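Local coordinates for protein O-succinylhomoserine sulfhydrylase (Mycobacterium tuberculosis, PDB 3NDN) that probably catalyses the pyridoxal phosphate-dependent conversion of O-succinyl-L-homoserine and hydrogen sulfide to L-homocysteine, on the way to methionine, at residues Y54-A59 with K64-E69; R91-A96 with A206-Q211; A98-A103 with E245-P250; E173-P178 with R320-G325; Q342-V347 with V367-T372. All coordinates share one frame; numbering follows the deposited sequence.

Contact 1 of 5, residues Y54-A59 with K64-E69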
# COMPACT_ATOMS: atom_id res chain seq x y z
N TYR A 54 -4.68 -19.88 -2.22
CA TYR A 54 -3.49 -20.62 -1.77
C TYR A 54 -3.29 -21.86 -2.68
O TYR A 54 -4.22 -22.28 -3.38
CB TYR A 54 -3.59 -21.01 -0.27
CG TYR A 54 -3.88 -19.78 0.59
CD1 TYR A 54 -2.83 -19.05 1.18
CD2 TYR A 54 -5.17 -19.29 0.71
CE1 TYR A 54 -3.09 -17.86 1.90
CE2 TYR A 54 -5.45 -18.09 1.42
CZ TYR A 54 -4.39 -17.40 2.03
OH TYR A 54 -4.65 -16.23 2.73
N VAL A 55 -2.09 -22.41 -2.68
CA VAL A 55 -1.79 -23.62 -3.47
C VAL A 55 -1.47 -24.83 -2.56
O VAL A 55 -1.18 -24.65 -1.37
CB VAL A 55 -0.62 -23.36 -4.48
CG1 VAL A 55 -1.00 -22.22 -5.45
CG2 VAL A 55 0.70 -23.04 -3.75
N TYR A 56 -1.53 -26.04 -3.12
CA TYR A 56 -1.30 -27.27 -2.34
C TYR A 56 -0.27 -28.17 -3.04
O TYR A 56 -0.23 -28.22 -4.27
CB TYR A 56 -2.62 -28.05 -2.13
CG TYR A 56 -3.78 -27.17 -1.74
CD1 TYR A 56 -3.92 -26.71 -0.42
CD2 TYR A 56 -4.73 -26.77 -2.68
CE1 TYR A 56 -4.97 -25.89 -0.04
CE2 TYR A 56 -5.80 -25.93 -2.31
CZ TYR A 56 -5.91 -25.50 -0.99
OH TYR A 56 -6.95 -24.66 -0.61
N GLY A 57 0.56 -28.85 -2.25
CA GLY A 57 1.58 -29.78 -2.76
C GLY A 57 1.07 -31.01 -3.50
O GLY A 57 1.78 -31.57 -4.34
N SER A 58 -0.17 -31.42 -3.22
CA SER A 58 -0.75 -32.62 -3.82
C SER A 58 -2.28 -32.57 -3.73
O SER A 58 -2.84 -31.77 -2.97
CB SER A 58 -0.21 -33.89 -3.15
OG SER A 58 -0.72 -34.06 -1.83
N ALA A 59 -2.94 -33.41 -4.51
CA ALA A 59 -4.41 -33.50 -4.45
C ALA A 59 -4.92 -33.97 -3.07
O ALA A 59 -5.95 -33.49 -2.61
CB ALA A 59 -4.93 -34.39 -5.56
N LYS A 64 -7.68 -32.80 2.27
CA LYS A 64 -7.61 -32.68 3.73
C LYS A 64 -7.84 -31.24 4.21
O LYS A 64 -8.45 -31.02 5.26
CB LYS A 64 -6.26 -33.18 4.25
CG LYS A 64 -6.01 -34.68 4.12
CD LYS A 64 -4.76 -35.08 4.92
CE LYS A 64 -4.18 -36.41 4.43
NZ LYS A 64 -5.06 -37.54 4.85
N SER A 65 -7.33 -30.28 3.44
CA SER A 65 -7.44 -28.85 3.77
C SER A 65 -8.89 -28.36 3.72
O SER A 65 -9.34 -27.62 4.60
CB SER A 65 -6.56 -28.01 2.83
OG SER A 65 -5.17 -28.28 3.04
N PHE A 66 -9.61 -28.76 2.68
CA PHE A 66 -11.03 -28.46 2.56
C PHE A 66 -11.89 -29.12 3.65
O PHE A 66 -12.83 -28.50 4.15
CB PHE A 66 -11.56 -28.82 1.17
CG PHE A 66 -11.59 -27.65 0.23
CD1 PHE A 66 -10.41 -27.20 -0.38
CD2 PHE A 66 -12.79 -27.01 -0.04
CE1 PHE A 66 -10.43 -26.10 -1.25
CE2 PHE A 66 -12.83 -25.92 -0.91
CZ PHE A 66 -11.65 -25.47 -1.52
N ALA A 67 -11.54 -30.35 4.02
CA ALA A 67 -12.24 -31.08 5.09
C ALA A 67 -11.88 -30.57 6.49
O ALA A 67 -12.40 -31.07 7.50
CB ALA A 67 -11.98 -32.58 4.97
N GLY A 68 -10.97 -29.59 6.55
CA GLY A 68 -10.53 -29.00 7.81
C GLY A 68 -9.68 -29.90 8.68
O GLY A 68 -9.59 -29.69 9.89
N GLU A 69 -9.06 -30.92 8.08
CA GLU A 69 -8.21 -31.85 8.82
C GLU A 69 -6.78 -31.33 8.97
O GLU A 69 -6.01 -31.83 9.81
CB GLU A 69 -8.22 -33.23 8.16
CG GLU A 69 -9.50 -34.01 8.43
CD GLU A 69 -9.67 -35.21 7.51
OE1 GLU A 69 -10.74 -35.32 6.87
OE2 GLU A 69 -8.73 -36.05 7.43
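Y56 sets its ring against S65 and its hydroxyl against F66 and so ties an extended loop to the short helix 59-66 that follows it, a loop-helix unit in an arm held about 36 Å from the centre of the chain. The tyrosine CG stands anti to its carbonyl carbon (chi1 -45°), which sends the ring across to the last turn of the helix. There CE1 of Y56 lies 3.9 Å from CB of S65. A small residue suits this spot, since a broad ring can come close to the helix; S65 OG turns back to V61 O, so a buried polar atom is satisfied locally.

F66 reaches in differently. Its chi1 of -96° lies well off a staggered value and swings the ring to the hydroxyl end of the tyrosine, the two side chains crossing at about a right angle. H72 adds a further ring against Y56.

Both helix ends are finished by suitable residues: S58 sits at the N-cap, with a weak bond from V61 N to its OG, and G68 takes the positive phi of a Schellman motif, in which E69 N bonds to K64 O at 2.9 Å. The unit is an assembly element too, because A59 N bonds to D349 of a second subunit, and F66 packs on N358 of that subunit. Across the contact the hydroxyl end of Y56 is met by a carbon: its OH lies 3.8 Å from CE1 of F66.

Contact 2 of 5, residues R91-A96 with A206-Q211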
# COMPACT_ATOMS: atom_id res chain seq x y z
N ARG A 91 -6.83 -9.96 20.50
CA ARG A 91 -7.32 -10.98 21.45
C ARG A 91 -6.44 -11.02 22.71
O ARG A 91 -6.95 -11.10 23.84
CB ARG A 91 -7.37 -12.38 20.78
CG ARG A 91 -8.09 -13.48 21.64
CD ARG A 91 -7.68 -14.93 21.22
NE ARG A 91 -6.26 -15.22 21.45
CZ ARG A 91 -5.66 -15.31 22.65
NH1 ARG A 91 -6.34 -15.11 23.79
NH2 ARG A 91 -4.35 -15.57 22.71
N LEU A 92 -5.12 -10.93 22.51
CA LEU A 92 -4.14 -10.89 23.62
C LEU A 92 -4.33 -9.66 24.50
O LEU A 92 -4.34 -9.79 25.72
CB LEU A 92 -2.69 -10.96 23.11
CG LEU A 92 -2.23 -12.36 22.66
CD1 LEU A 92 -1.00 -12.28 21.75
CD2 LEU A 92 -1.95 -13.27 23.87
N ILE A 93 -4.47 -8.48 23.88
CA ILE A 93 -4.71 -7.21 24.63
C ILE A 93 -5.99 -7.26 25.49
O ILE A 93 -6.01 -6.78 26.64
CB ILE A 93 -4.73 -5.99 23.65
CG1 ILE A 93 -3.32 -5.74 23.08
CG2 ILE A 93 -5.29 -4.71 24.34
CD1 ILE A 93 -3.27 -4.73 21.92
N GLU A 94 -7.05 -7.83 24.93
CA GLU A 94 -8.37 -7.85 25.57
C GLU A 94 -8.53 -8.96 26.62
O GLU A 94 -9.28 -8.80 27.60
CB GLU A 94 -9.46 -7.94 24.48
CG GLU A 94 -10.94 -7.93 24.96
CD GLU A 94 -11.44 -6.55 25.39
OE1 GLU A 94 -10.89 -5.53 24.92
OE2 GLU A 94 -12.38 -6.48 26.21
N GLY A 95 -7.83 -10.08 26.42
CA GLY A 95 -7.99 -11.29 27.26
C GLY A 95 -9.26 -12.08 26.97
O GLY A 95 -9.93 -12.56 27.90
N ALA A 96 -9.59 -12.24 25.69
CA ALA A 96 -10.77 -12.99 25.24
C ALA A 96 -10.36 -14.41 24.81
O ALA A 96 -9.19 -14.63 24.49
CB ALA A 96 -11.43 -12.27 24.06
N ALA A 206 -14.58 3.82 25.21
CA ALA A 206 -13.58 3.61 26.26
C ALA A 206 -12.22 3.03 25.83
O ALA A 206 -11.19 3.34 26.45
CB ALA A 206 -14.19 2.75 27.37
N THR A 207 -12.22 2.19 24.79
CA THR A 207 -11.07 1.36 24.38
C THR A 207 -10.75 0.27 25.42
O THR A 207 -11.12 0.41 26.60
CB THR A 207 -9.76 2.19 24.10
OG1 THR A 207 -9.04 2.39 25.32
CG2 THR A 207 -10.07 3.56 23.46
N PRO A 208 -10.04 -0.81 25.01
CA PRO A 208 -9.64 -1.87 25.96
C PRO A 208 -8.65 -1.41 27.04
O PRO A 208 -8.38 -2.14 28.01
CB PRO A 208 -8.98 -2.94 25.07
CG PRO A 208 -8.79 -2.32 23.74
CD PRO A 208 -9.77 -1.18 23.61
N LEU A 209 -8.15 -0.19 26.91
CA LEU A 209 -7.20 0.29 27.88
C LEU A 209 -7.89 0.89 29.12
O LEU A 209 -7.30 0.91 30.20
CB LEU A 209 -6.23 1.29 27.24
CG LEU A 209 -5.03 0.71 26.49
CD1 LEU A 209 -5.39 -0.35 25.45
CD2 LEU A 209 -4.27 1.83 25.84
N LEU A 210 -9.12 1.38 28.96
CA LEU A 210 -9.80 2.08 30.07
C LEU A 210 -10.99 1.35 30.71
O LEU A 210 -11.43 1.73 31.79
CB LEU A 210 -10.19 3.50 29.66
CG LEU A 210 -9.11 4.43 29.09
CD1 LEU A 210 -9.71 5.79 28.79
CD2 LEU A 210 -7.89 4.55 30.03
N GLN A 211 -11.51 0.32 30.04
CA GLN A 211 -12.69 -0.44 30.51
C GLN A 211 -12.61 -1.87 29.98
O GLN A 211 -12.50 -2.08 28.76
CB GLN A 211 -13.98 0.24 30.04
CG GLN A 211 -15.28 -0.42 30.51
CD GLN A 211 -16.50 0.45 30.27
OE1 GLN A 211 -17.03 1.05 31.20
NE2 GLN A 211 -16.94 0.52 29.02
O HOH W 1 -14.00 -4.68 27.28
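Apolar packing between I93 and P208 brings the last turn of helix 81-94 against the short, weakly bonded helix around 207-210. CG2 of I93 lies 4.2 Å from CB of P208, and the same methyl touches CD1 of L209 more loosely, at 4.5 Å. A branched residue fits here because its CG2 is directed at the proline while CG1 goes another way. P208 offers a compact ring at the start of a helical turn, where its missing N-H costs nothing. E94 adds a close carbon-oxygen contact: CG runs anti to the backbone N and the chain then bends at chi2 (75°), carrying the carboxylate over to the proline, where OE1 comes within 3.2 Å of P208 CB.

The polar bonds also centre on E94. OE1 bonds to the hydroxyl of Y223, while OE2 receives a bond of 2.6 Å from a water, which donates a second, weak one to Q211 O. The buried carboxylate is thus held through both oxygens.

Local bonds shape the two chain ends. G95 supplies the positive phi that ends the first helix, and beyond it R91 NH1 donates to A96 O at 3.0 Å, the oxygen lying in the guanidinium plane. In 206-211, L209 N donates to OG1 of T207 at 3.2 Å, an ST turn.

Q27 NE2 bonds to I93 O and weakly to P208 O, linking the helices again. With E94 resting on V221 and L241, the arrangement is helix-against-sheet packing in the large, seven-stranded domain of fold type I pyridoxal phosphate enzymes.

Contact 3 of 5, residues A98-A103 with E245-P250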
# COMPACT_ATOMS: atom_id res chain seq x y z
N ALA A 98 -11.40 -15.99 21.98
CA ALA A 98 -11.27 -16.03 20.51
C ALA A 98 -11.71 -14.72 19.83
O ALA A 98 -12.34 -13.86 20.48
CB ALA A 98 -12.03 -17.25 19.93
N ALA A 99 -11.35 -14.56 18.55
CA ALA A 99 -11.58 -13.31 17.77
C ALA A 99 -11.81 -13.54 16.26
O ALA A 99 -11.28 -14.51 15.68
CB ALA A 99 -10.40 -12.36 17.96
N PHE A 100 -12.57 -12.64 15.63
CA PHE A 100 -12.82 -12.64 14.18
C PHE A 100 -12.86 -11.20 13.65
O PHE A 100 -13.61 -10.38 14.18
CB PHE A 100 -14.15 -13.35 13.84
CG PHE A 100 -14.11 -14.12 12.53
CD1 PHE A 100 -14.24 -15.51 12.51
CD2 PHE A 100 -13.89 -13.46 11.32
CE1 PHE A 100 -14.17 -16.24 11.31
CE2 PHE A 100 -13.83 -14.18 10.10
CZ PHE A 100 -13.96 -15.57 10.10
N ALA A 101 -12.04 -10.89 12.64
CA ALA A 101 -11.94 -9.54 12.06
C ALA A 101 -13.05 -9.28 11.03
O ALA A 101 -13.46 -10.21 10.33
CB ALA A 101 -10.55 -9.33 11.40
N THR A 102 -13.48 -8.02 10.90
CA THR A 102 -14.56 -7.61 9.95
C THR A 102 -14.19 -6.35 9.12
O THR A 102 -13.18 -5.71 9.41
CB THR A 102 -15.88 -7.32 10.69
OG1 THR A 102 -15.74 -6.13 11.47
CG2 THR A 102 -16.33 -8.48 11.61
N ALA A 103 -15.01 -5.99 8.12
CA ALA A 103 -14.73 -4.85 7.22
C ALA A 103 -14.91 -3.47 7.90
O ALA A 103 -14.36 -2.47 7.44
CB ALA A 103 -15.63 -4.92 5.94
N GLU A 245 -16.78 -21.53 20.85
CA GLU A 245 -17.89 -22.18 20.13
C GLU A 245 -18.75 -21.19 19.36
O GLU A 245 -19.32 -21.53 18.32
CB GLU A 245 -18.74 -23.10 21.05
CG GLU A 245 -19.18 -22.49 22.38
CD GLU A 245 -20.38 -21.53 22.27
OE1 GLU A 245 -20.46 -20.60 23.11
OE2 GLU A 245 -21.23 -21.71 21.36
N TYR A 246 -18.85 -19.96 19.89
CA TYR A 246 -19.62 -18.88 19.27
C TYR A 246 -18.88 -18.30 18.04
O TYR A 246 -19.49 -18.10 16.98
CB TYR A 246 -19.89 -17.79 20.33
CG TYR A 246 -20.43 -16.45 19.83
CD1 TYR A 246 -21.76 -16.32 19.39
CD2 TYR A 246 -19.63 -15.30 19.83
CE1 TYR A 246 -22.26 -15.08 18.95
CE2 TYR A 246 -20.13 -14.06 19.41
CZ TYR A 246 -21.43 -13.96 18.96
OH TYR A 246 -21.92 -12.74 18.54
N ILE A 247 -17.58 -18.05 18.19
CA ILE A 247 -16.77 -17.45 17.11
C ILE A 247 -16.60 -18.44 15.95
O ILE A 247 -16.76 -18.07 14.77
CB ILE A 247 -15.38 -16.94 17.66
CG1 ILE A 247 -15.56 -15.90 18.78
CG2 ILE A 247 -14.49 -16.37 16.53
CD1 ILE A 247 -16.13 -14.53 18.33
N ASP A 248 -16.31 -19.70 16.29
CA ASP A 248 -16.11 -20.77 15.29
C ASP A 248 -17.42 -21.36 14.74
O ASP A 248 -17.40 -22.11 13.76
CB ASP A 248 -15.27 -21.93 15.87
CG ASP A 248 -13.81 -21.55 16.15
OD1 ASP A 248 -13.34 -20.44 15.78
OD2 ASP A 248 -13.10 -22.40 16.75
N GLY A 249 -18.55 -21.04 15.38
CA GLY A 249 -19.86 -21.61 15.03
C GLY A 249 -20.73 -20.67 14.21
O GLY A 249 -20.52 -20.54 13.01
N PRO A 250 -21.71 -20.00 14.87
CA PRO A 250 -22.62 -19.09 14.17
C PRO A 250 -21.96 -17.84 13.57
O PRO A 250 -22.37 -17.38 12.49
CB PRO A 250 -23.66 -18.72 15.24
CG PRO A 250 -22.96 -18.97 16.54
CD PRO A 250 -22.04 -20.12 16.30
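The phenyl ring of F100 meets I247 at its edge, near the ring plane, where CD1 lies 4.1 Å from the isoleucine CG2. The same methyl is also 4.1 Å from CB of F100, so the aliphatic root of the residue and the rim of its ring share one partner, and the two side chains run alongside each other, pointing opposite ways. A chi1 of -145°, intermediate between staggered positions, sets the ring alongside in this way, and M255, two turns beyond I247 in helix 244-258, touches F100 as well.

I247 is the one helix residue that carries the contact, and its branching explains how. CG2, anti to the backbone N, reaches the strand backbone as well as the phenylalanine, with A99 O 3.8 Å away. CG1, on the other branch, takes the methyl of A98, whose CB it approaches at 4.0 Å. The small alanine lets the helix settle close at this end of the strand. No hydrogen bond crosses between the segments; the joint is purely van der Waals.

The helix itself is irregular, with a wider pi-type turn at 247-250, and is kinked where the N atoms of G249 and P250 make no bond to the preceding turn; that of P250 has no hydrogen to give.

Strand 98-102 and this short helix segment come within 8.0 Å, axis to axis, with their directions 40° apart. The strand is outermost within the chain and pairs antiparallel with 238-242, the strand that leads into helix 244-258, so that helix packs back against its own strand's neighbour. The CB of A99 points away from helix 244-258, and A99 touches R91 of helix 81-94.

Contact 4 of 5, residues E173-P178 with R320-G325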
# COMPACT_ATOMS: atom_id res chain seq x y z
N GLU A 173 -24.10 0.42 24.74
CA GLU A 173 -22.82 1.15 24.77
C GLU A 173 -22.70 1.89 26.11
O GLU A 173 -23.71 2.35 26.64
CB GLU A 173 -22.76 2.22 23.67
CG GLU A 173 -22.92 1.74 22.23
CD GLU A 173 -23.33 2.87 21.27
OE1 GLU A 173 -23.01 4.06 21.54
OE2 GLU A 173 -23.99 2.56 20.24
N THR A 174 -21.48 1.99 26.64
CA THR A 174 -21.21 2.83 27.83
C THR A 174 -19.75 3.33 27.86
O THR A 174 -18.83 2.55 27.63
CB THR A 174 -21.59 2.13 29.19
OG1 THR A 174 -21.42 3.04 30.28
CG2 THR A 174 -20.76 0.87 29.44
N PRO A 175 -19.54 4.65 28.04
CA PRO A 175 -20.52 5.75 28.09
C PRO A 175 -21.26 5.91 26.75
O PRO A 175 -20.79 5.39 25.73
CB PRO A 175 -19.66 6.99 28.34
CG PRO A 175 -18.35 6.47 28.92
CD PRO A 175 -18.15 5.14 28.23
N SER A 176 -22.39 6.63 26.75
CA SER A 176 -23.15 6.95 25.52
C SER A 176 -22.58 8.19 24.83
O SER A 176 -21.76 8.90 25.40
CB SER A 176 -24.65 7.14 25.79
OG SER A 176 -24.93 8.38 26.44
N ASN A 177 -23.02 8.45 23.60
CA ASN A 177 -22.51 9.57 22.82
C ASN A 177 -23.67 10.32 22.18
O ASN A 177 -24.44 9.73 21.43
CB ASN A 177 -21.52 9.04 21.77
CG ASN A 177 -21.21 10.05 20.68
OD1 ASN A 177 -21.01 11.24 20.94
ND2 ASN A 177 -21.15 9.57 19.44
N PRO A 178 -23.80 11.64 22.45
CA PRO A 178 -22.84 12.55 23.07
C PRO A 178 -23.03 12.89 24.55
O PRO A 178 -22.17 13.56 25.11
CB PRO A 178 -23.03 13.83 22.25
CG PRO A 178 -24.52 13.82 21.95
CD PRO A 178 -24.93 12.37 21.84
N ARG A 320 -15.88 3.04 39.51
CA ARG A 320 -16.01 1.60 39.75
C ARG A 320 -15.59 0.75 38.54
O ARG A 320 -14.94 -0.27 38.70
CB ARG A 320 -17.45 1.22 40.12
CG ARG A 320 -17.80 1.26 41.58
CD ARG A 320 -18.88 0.22 41.96
NE ARG A 320 -20.15 0.33 41.23
CZ ARG A 320 -21.10 1.24 41.46
NH1 ARG A 320 -20.93 2.19 42.38
NH2 ARG A 320 -22.23 1.22 40.76
N GLN A 321 -15.98 1.16 37.33
CA GLN A 321 -15.80 0.31 36.13
C GLN A 321 -14.85 0.84 35.03
O GLN A 321 -14.53 0.11 34.09
CB GLN A 321 -17.16 -0.10 35.53
CG GLN A 321 -17.95 1.00 34.81
CD GLN A 321 -19.34 0.54 34.35
OE1 GLN A 321 -19.89 -0.45 34.86
NE2 GLN A 321 -19.92 1.26 33.40
N MET A 322 -14.42 2.10 35.16
CA MET A 322 -13.45 2.70 34.21
C MET A 322 -12.18 3.17 34.94
O MET A 322 -12.24 3.58 36.11
CB MET A 322 -14.06 3.90 33.48
CG MET A 322 -15.43 3.69 32.86
SD MET A 322 -16.10 5.20 32.11
CE MET A 322 -15.12 5.32 30.60
N SER A 323 -11.04 3.14 34.25
CA SER A 323 -9.75 3.60 34.80
C SER A 323 -9.33 5.01 34.33
O SER A 323 -8.29 5.53 34.75
CB SER A 323 -8.63 2.57 34.52
OG SER A 323 -8.28 2.52 33.13
N GLY A 324 -10.18 5.61 33.49
CA GLY A 324 -10.04 6.99 33.02
C GLY A 324 -11.32 7.43 32.33
O GLY A 324 -12.15 6.59 31.99
N GLY A 325 -11.51 8.74 32.14
CA GLY A 325 -12.72 9.28 31.51
C GLY A 325 -12.86 9.06 30.01
O GLY A 325 -13.98 8.99 29.48
O HOH W 2 -18.81 3.24 31.34
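Two torsions bring Q321 and M322 to their partners T174 and P175. Q321 has its CG in the crowded position between backbone N and carbonyl carbon (chi1 72°), and from there the chain runs out extended, so that NE2 ends beside the threonine side chain. M322 bends at chi3 (75°), which turns its terminal methyl to the ring of P175.

Threonine and glutamine do not bond directly, T174 OG1 and Q321 NE2 being 3.9 Å apart. A water joins them instead, 2.8 Å from T174 OG1 and accepting from Q321 NE2 at 3.1 Å. Both groups hold the same neighbouring strip of chain as well: T174 OG1 bonds to V183 N and Q321 NE2 to V183 O, while Q321 OE1 takes I185 N. A glutamine suits this post because its amide can give and receive at once, and the threonine offers a hydroxyl small enough to serve both the water and the backbone.

In the apolar half of the contact the methyl CE of M322 comes up against the CG-CD side of the P175 ring, 3.8 Å from CG and 3.9 Å from CD. A flexible thioether can bend to fit against the rigid ring, which F205 also touches.

The peptide bonds before P175 and P178 are both cis. The loop leaves the end of strand 169-173 in the large domain, and N177 OD1 bonds to R394 of the C-terminal sheet. The arrangement is thus a strand-end loop at the junction between the large domain and that sheet.

Contact 5 of 5, residues Q342-V347 with V367-T372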
# COMPACT_ATOMS: atom_id res chain seq x y z
N GLN A 342 -27.17 29.90 16.83
CA GLN A 342 -26.32 30.96 16.27
C GLN A 342 -25.00 31.06 17.05
O GLN A 342 -23.94 31.30 16.46
CB GLN A 342 -27.04 32.33 16.33
CG GLN A 342 -28.02 32.60 15.20
CD GLN A 342 -28.76 33.93 15.38
OE1 GLN A 342 -29.57 34.09 16.30
NE2 GLN A 342 -28.51 34.89 14.49
N ARG A 343 -25.09 30.89 18.36
CA ARG A 343 -23.94 31.02 19.24
C ARG A 343 -22.98 29.83 19.06
O ARG A 343 -21.76 30.01 18.97
CB ARG A 343 -24.42 31.16 20.68
CG ARG A 343 -23.33 31.29 21.73
CD ARG A 343 -22.76 32.71 21.89
NE ARG A 343 -21.61 32.69 22.79
CZ ARG A 343 -20.33 32.80 22.41
NH1 ARG A 343 -20.02 32.97 21.13
NH2 ARG A 343 -19.37 32.74 23.32
N ALA A 344 -23.55 28.62 19.01
CA ALA A 344 -22.76 27.40 18.72
C ALA A 344 -22.03 27.46 17.37
O ALA A 344 -20.84 27.15 17.30
CB ALA A 344 -23.65 26.15 18.79
N PHE A 345 -22.73 27.87 16.31
CA PHE A 345 -22.12 28.01 14.98
C PHE A 345 -20.97 29.03 14.99
O PHE A 345 -19.96 28.83 14.33
CB PHE A 345 -23.17 28.42 13.94
CG PHE A 345 -23.93 27.26 13.34
CD1 PHE A 345 -24.13 26.08 14.06
CD2 PHE A 345 -24.47 27.36 12.05
CE1 PHE A 345 -24.84 25.01 13.50
CE2 PHE A 345 -25.19 26.30 11.49
CZ PHE A 345 -25.37 25.12 12.22
N GLU A 346 -21.13 30.11 15.74
CA GLU A 346 -20.12 31.15 15.87
C GLU A 346 -18.81 30.60 16.46
O GLU A 346 -17.71 30.96 16.00
CB GLU A 346 -20.65 32.31 16.73
CG GLU A 346 -19.74 33.54 16.73
CD GLU A 346 -20.21 34.65 17.68
OE1 GLU A 346 -20.91 34.37 18.68
OE2 GLU A 346 -19.85 35.82 17.41
N VAL A 347 -18.94 29.74 17.47
CA VAL A 347 -17.79 29.15 18.17
C VAL A 347 -17.03 28.17 17.26
O VAL A 347 -15.79 28.23 17.15
CB VAL A 347 -18.25 28.44 19.49
CG1 VAL A 347 -17.10 27.68 20.14
CG2 VAL A 347 -18.85 29.46 20.49
N VAL A 367 -14.03 18.88 16.15
CA VAL A 367 -15.21 19.46 16.82
C VAL A 367 -16.50 19.28 15.98
O VAL A 367 -16.46 19.40 14.75
CB VAL A 367 -14.99 20.96 17.22
CG1 VAL A 367 -14.82 21.88 16.00
CG2 VAL A 367 -16.12 21.48 18.10
N THR A 368 -17.61 18.96 16.64
CA THR A 368 -18.90 18.82 15.94
C THR A 368 -20.11 19.37 16.74
O THR A 368 -20.06 19.48 17.98
CB THR A 368 -19.13 17.35 15.47
OG1 THR A 368 -20.13 17.33 14.46
CG2 THR A 368 -19.56 16.45 16.64
N HIS A 369 -21.20 19.71 16.03
CA HIS A 369 -22.46 20.16 16.64
C HIS A 369 -23.50 19.05 16.49
O HIS A 369 -24.07 18.88 15.41
CB HIS A 369 -22.94 21.44 15.93
CG HIS A 369 -24.22 22.02 16.47
ND1 HIS A 369 -25.41 21.99 15.78
CD2 HIS A 369 -24.48 22.68 17.63
CE1 HIS A 369 -26.35 22.58 16.49
NE2 HIS A 369 -25.81 23.02 17.61
N PRO A 370 -23.73 18.27 17.57
CA PRO A 370 -24.56 17.07 17.44
C PRO A 370 -26.00 17.27 16.96
O PRO A 370 -26.50 16.45 16.20
CB PRO A 370 -24.54 16.47 18.85
CG PRO A 370 -23.23 16.95 19.44
CD PRO A 370 -23.09 18.35 18.90
N ALA A 371 -26.65 18.37 17.37
CA ALA A 371 -28.06 18.61 17.01
C ALA A 371 -28.32 18.74 15.50
O ALA A 371 -29.44 18.51 15.04
CB ALA A 371 -28.61 19.84 17.77
N THR A 372 -27.28 19.10 14.74
CA THR A 372 -27.41 19.21 13.28
C THR A 372 -26.60 18.16 12.50
O THR A 372 -26.63 18.13 11.27
CB THR A 372 -27.06 20.64 12.78
OG1 THR A 372 -25.73 20.99 13.19
CG2 THR A 372 -28.06 21.68 13.33
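H369 is gripped at both ring nitrogens while helix 340-350 packs against it: ND1 shares a nearly straight hydrogen bond of 2.8 Å with T372 OG1, and NE2 bonds to D390 O. Together the two bonds fix the rotation of the imidazole. The threonine meets it because chi1 (57°) holds OG1 between the backbone N and carbonyl carbon.

With its rotation set, the ring presents one face to F345. CE1 of the phenylalanine lies 3.8 Å from ND1, centroids of the F345 and H369 rings are 5.5 Å apart and the planes stand at 88°, an edge-to-face (T-shaped) pair. The same CE1 comes to 4.1 Å from T372 OG1. A344 supplies the small complement one residue earlier, its CB 3.8 Å from CD2 of H369, so the helix can approach closely.

Histidine suits the place by serving as an aromatic surface and a two-ended polar link. T372 also packs on E63 of a second subunit. The arrangement is a helix packed on the loop that leaves strand 366-368, in the smaller C-terminal domain.

How the contacts relate
Contacts 3, 2, 4 and 5 form a connected series. Contact 2 meets contact 3 where R91 CD lies 3.8 Å from A98 CA, and meets contact 4 through probable hydrogen bonds, L210 O to S323 N at 2.9 Å and Q211 NE2 to T174 O at 3.1 Å. Contact 4 then reaches contact 5, P178 CG lying 4.1 Å from P370 CB. Contact 1 stands apart, its centre about 58 Å from that of contact 5 in the same chain, yet A59 packs on F345 of the second subunit, so the two sites meet across the assembly. The cofactor is covalently bound in this structure, its lysine predicted to be K227; T207 of contact 2 touches the adjacent H228.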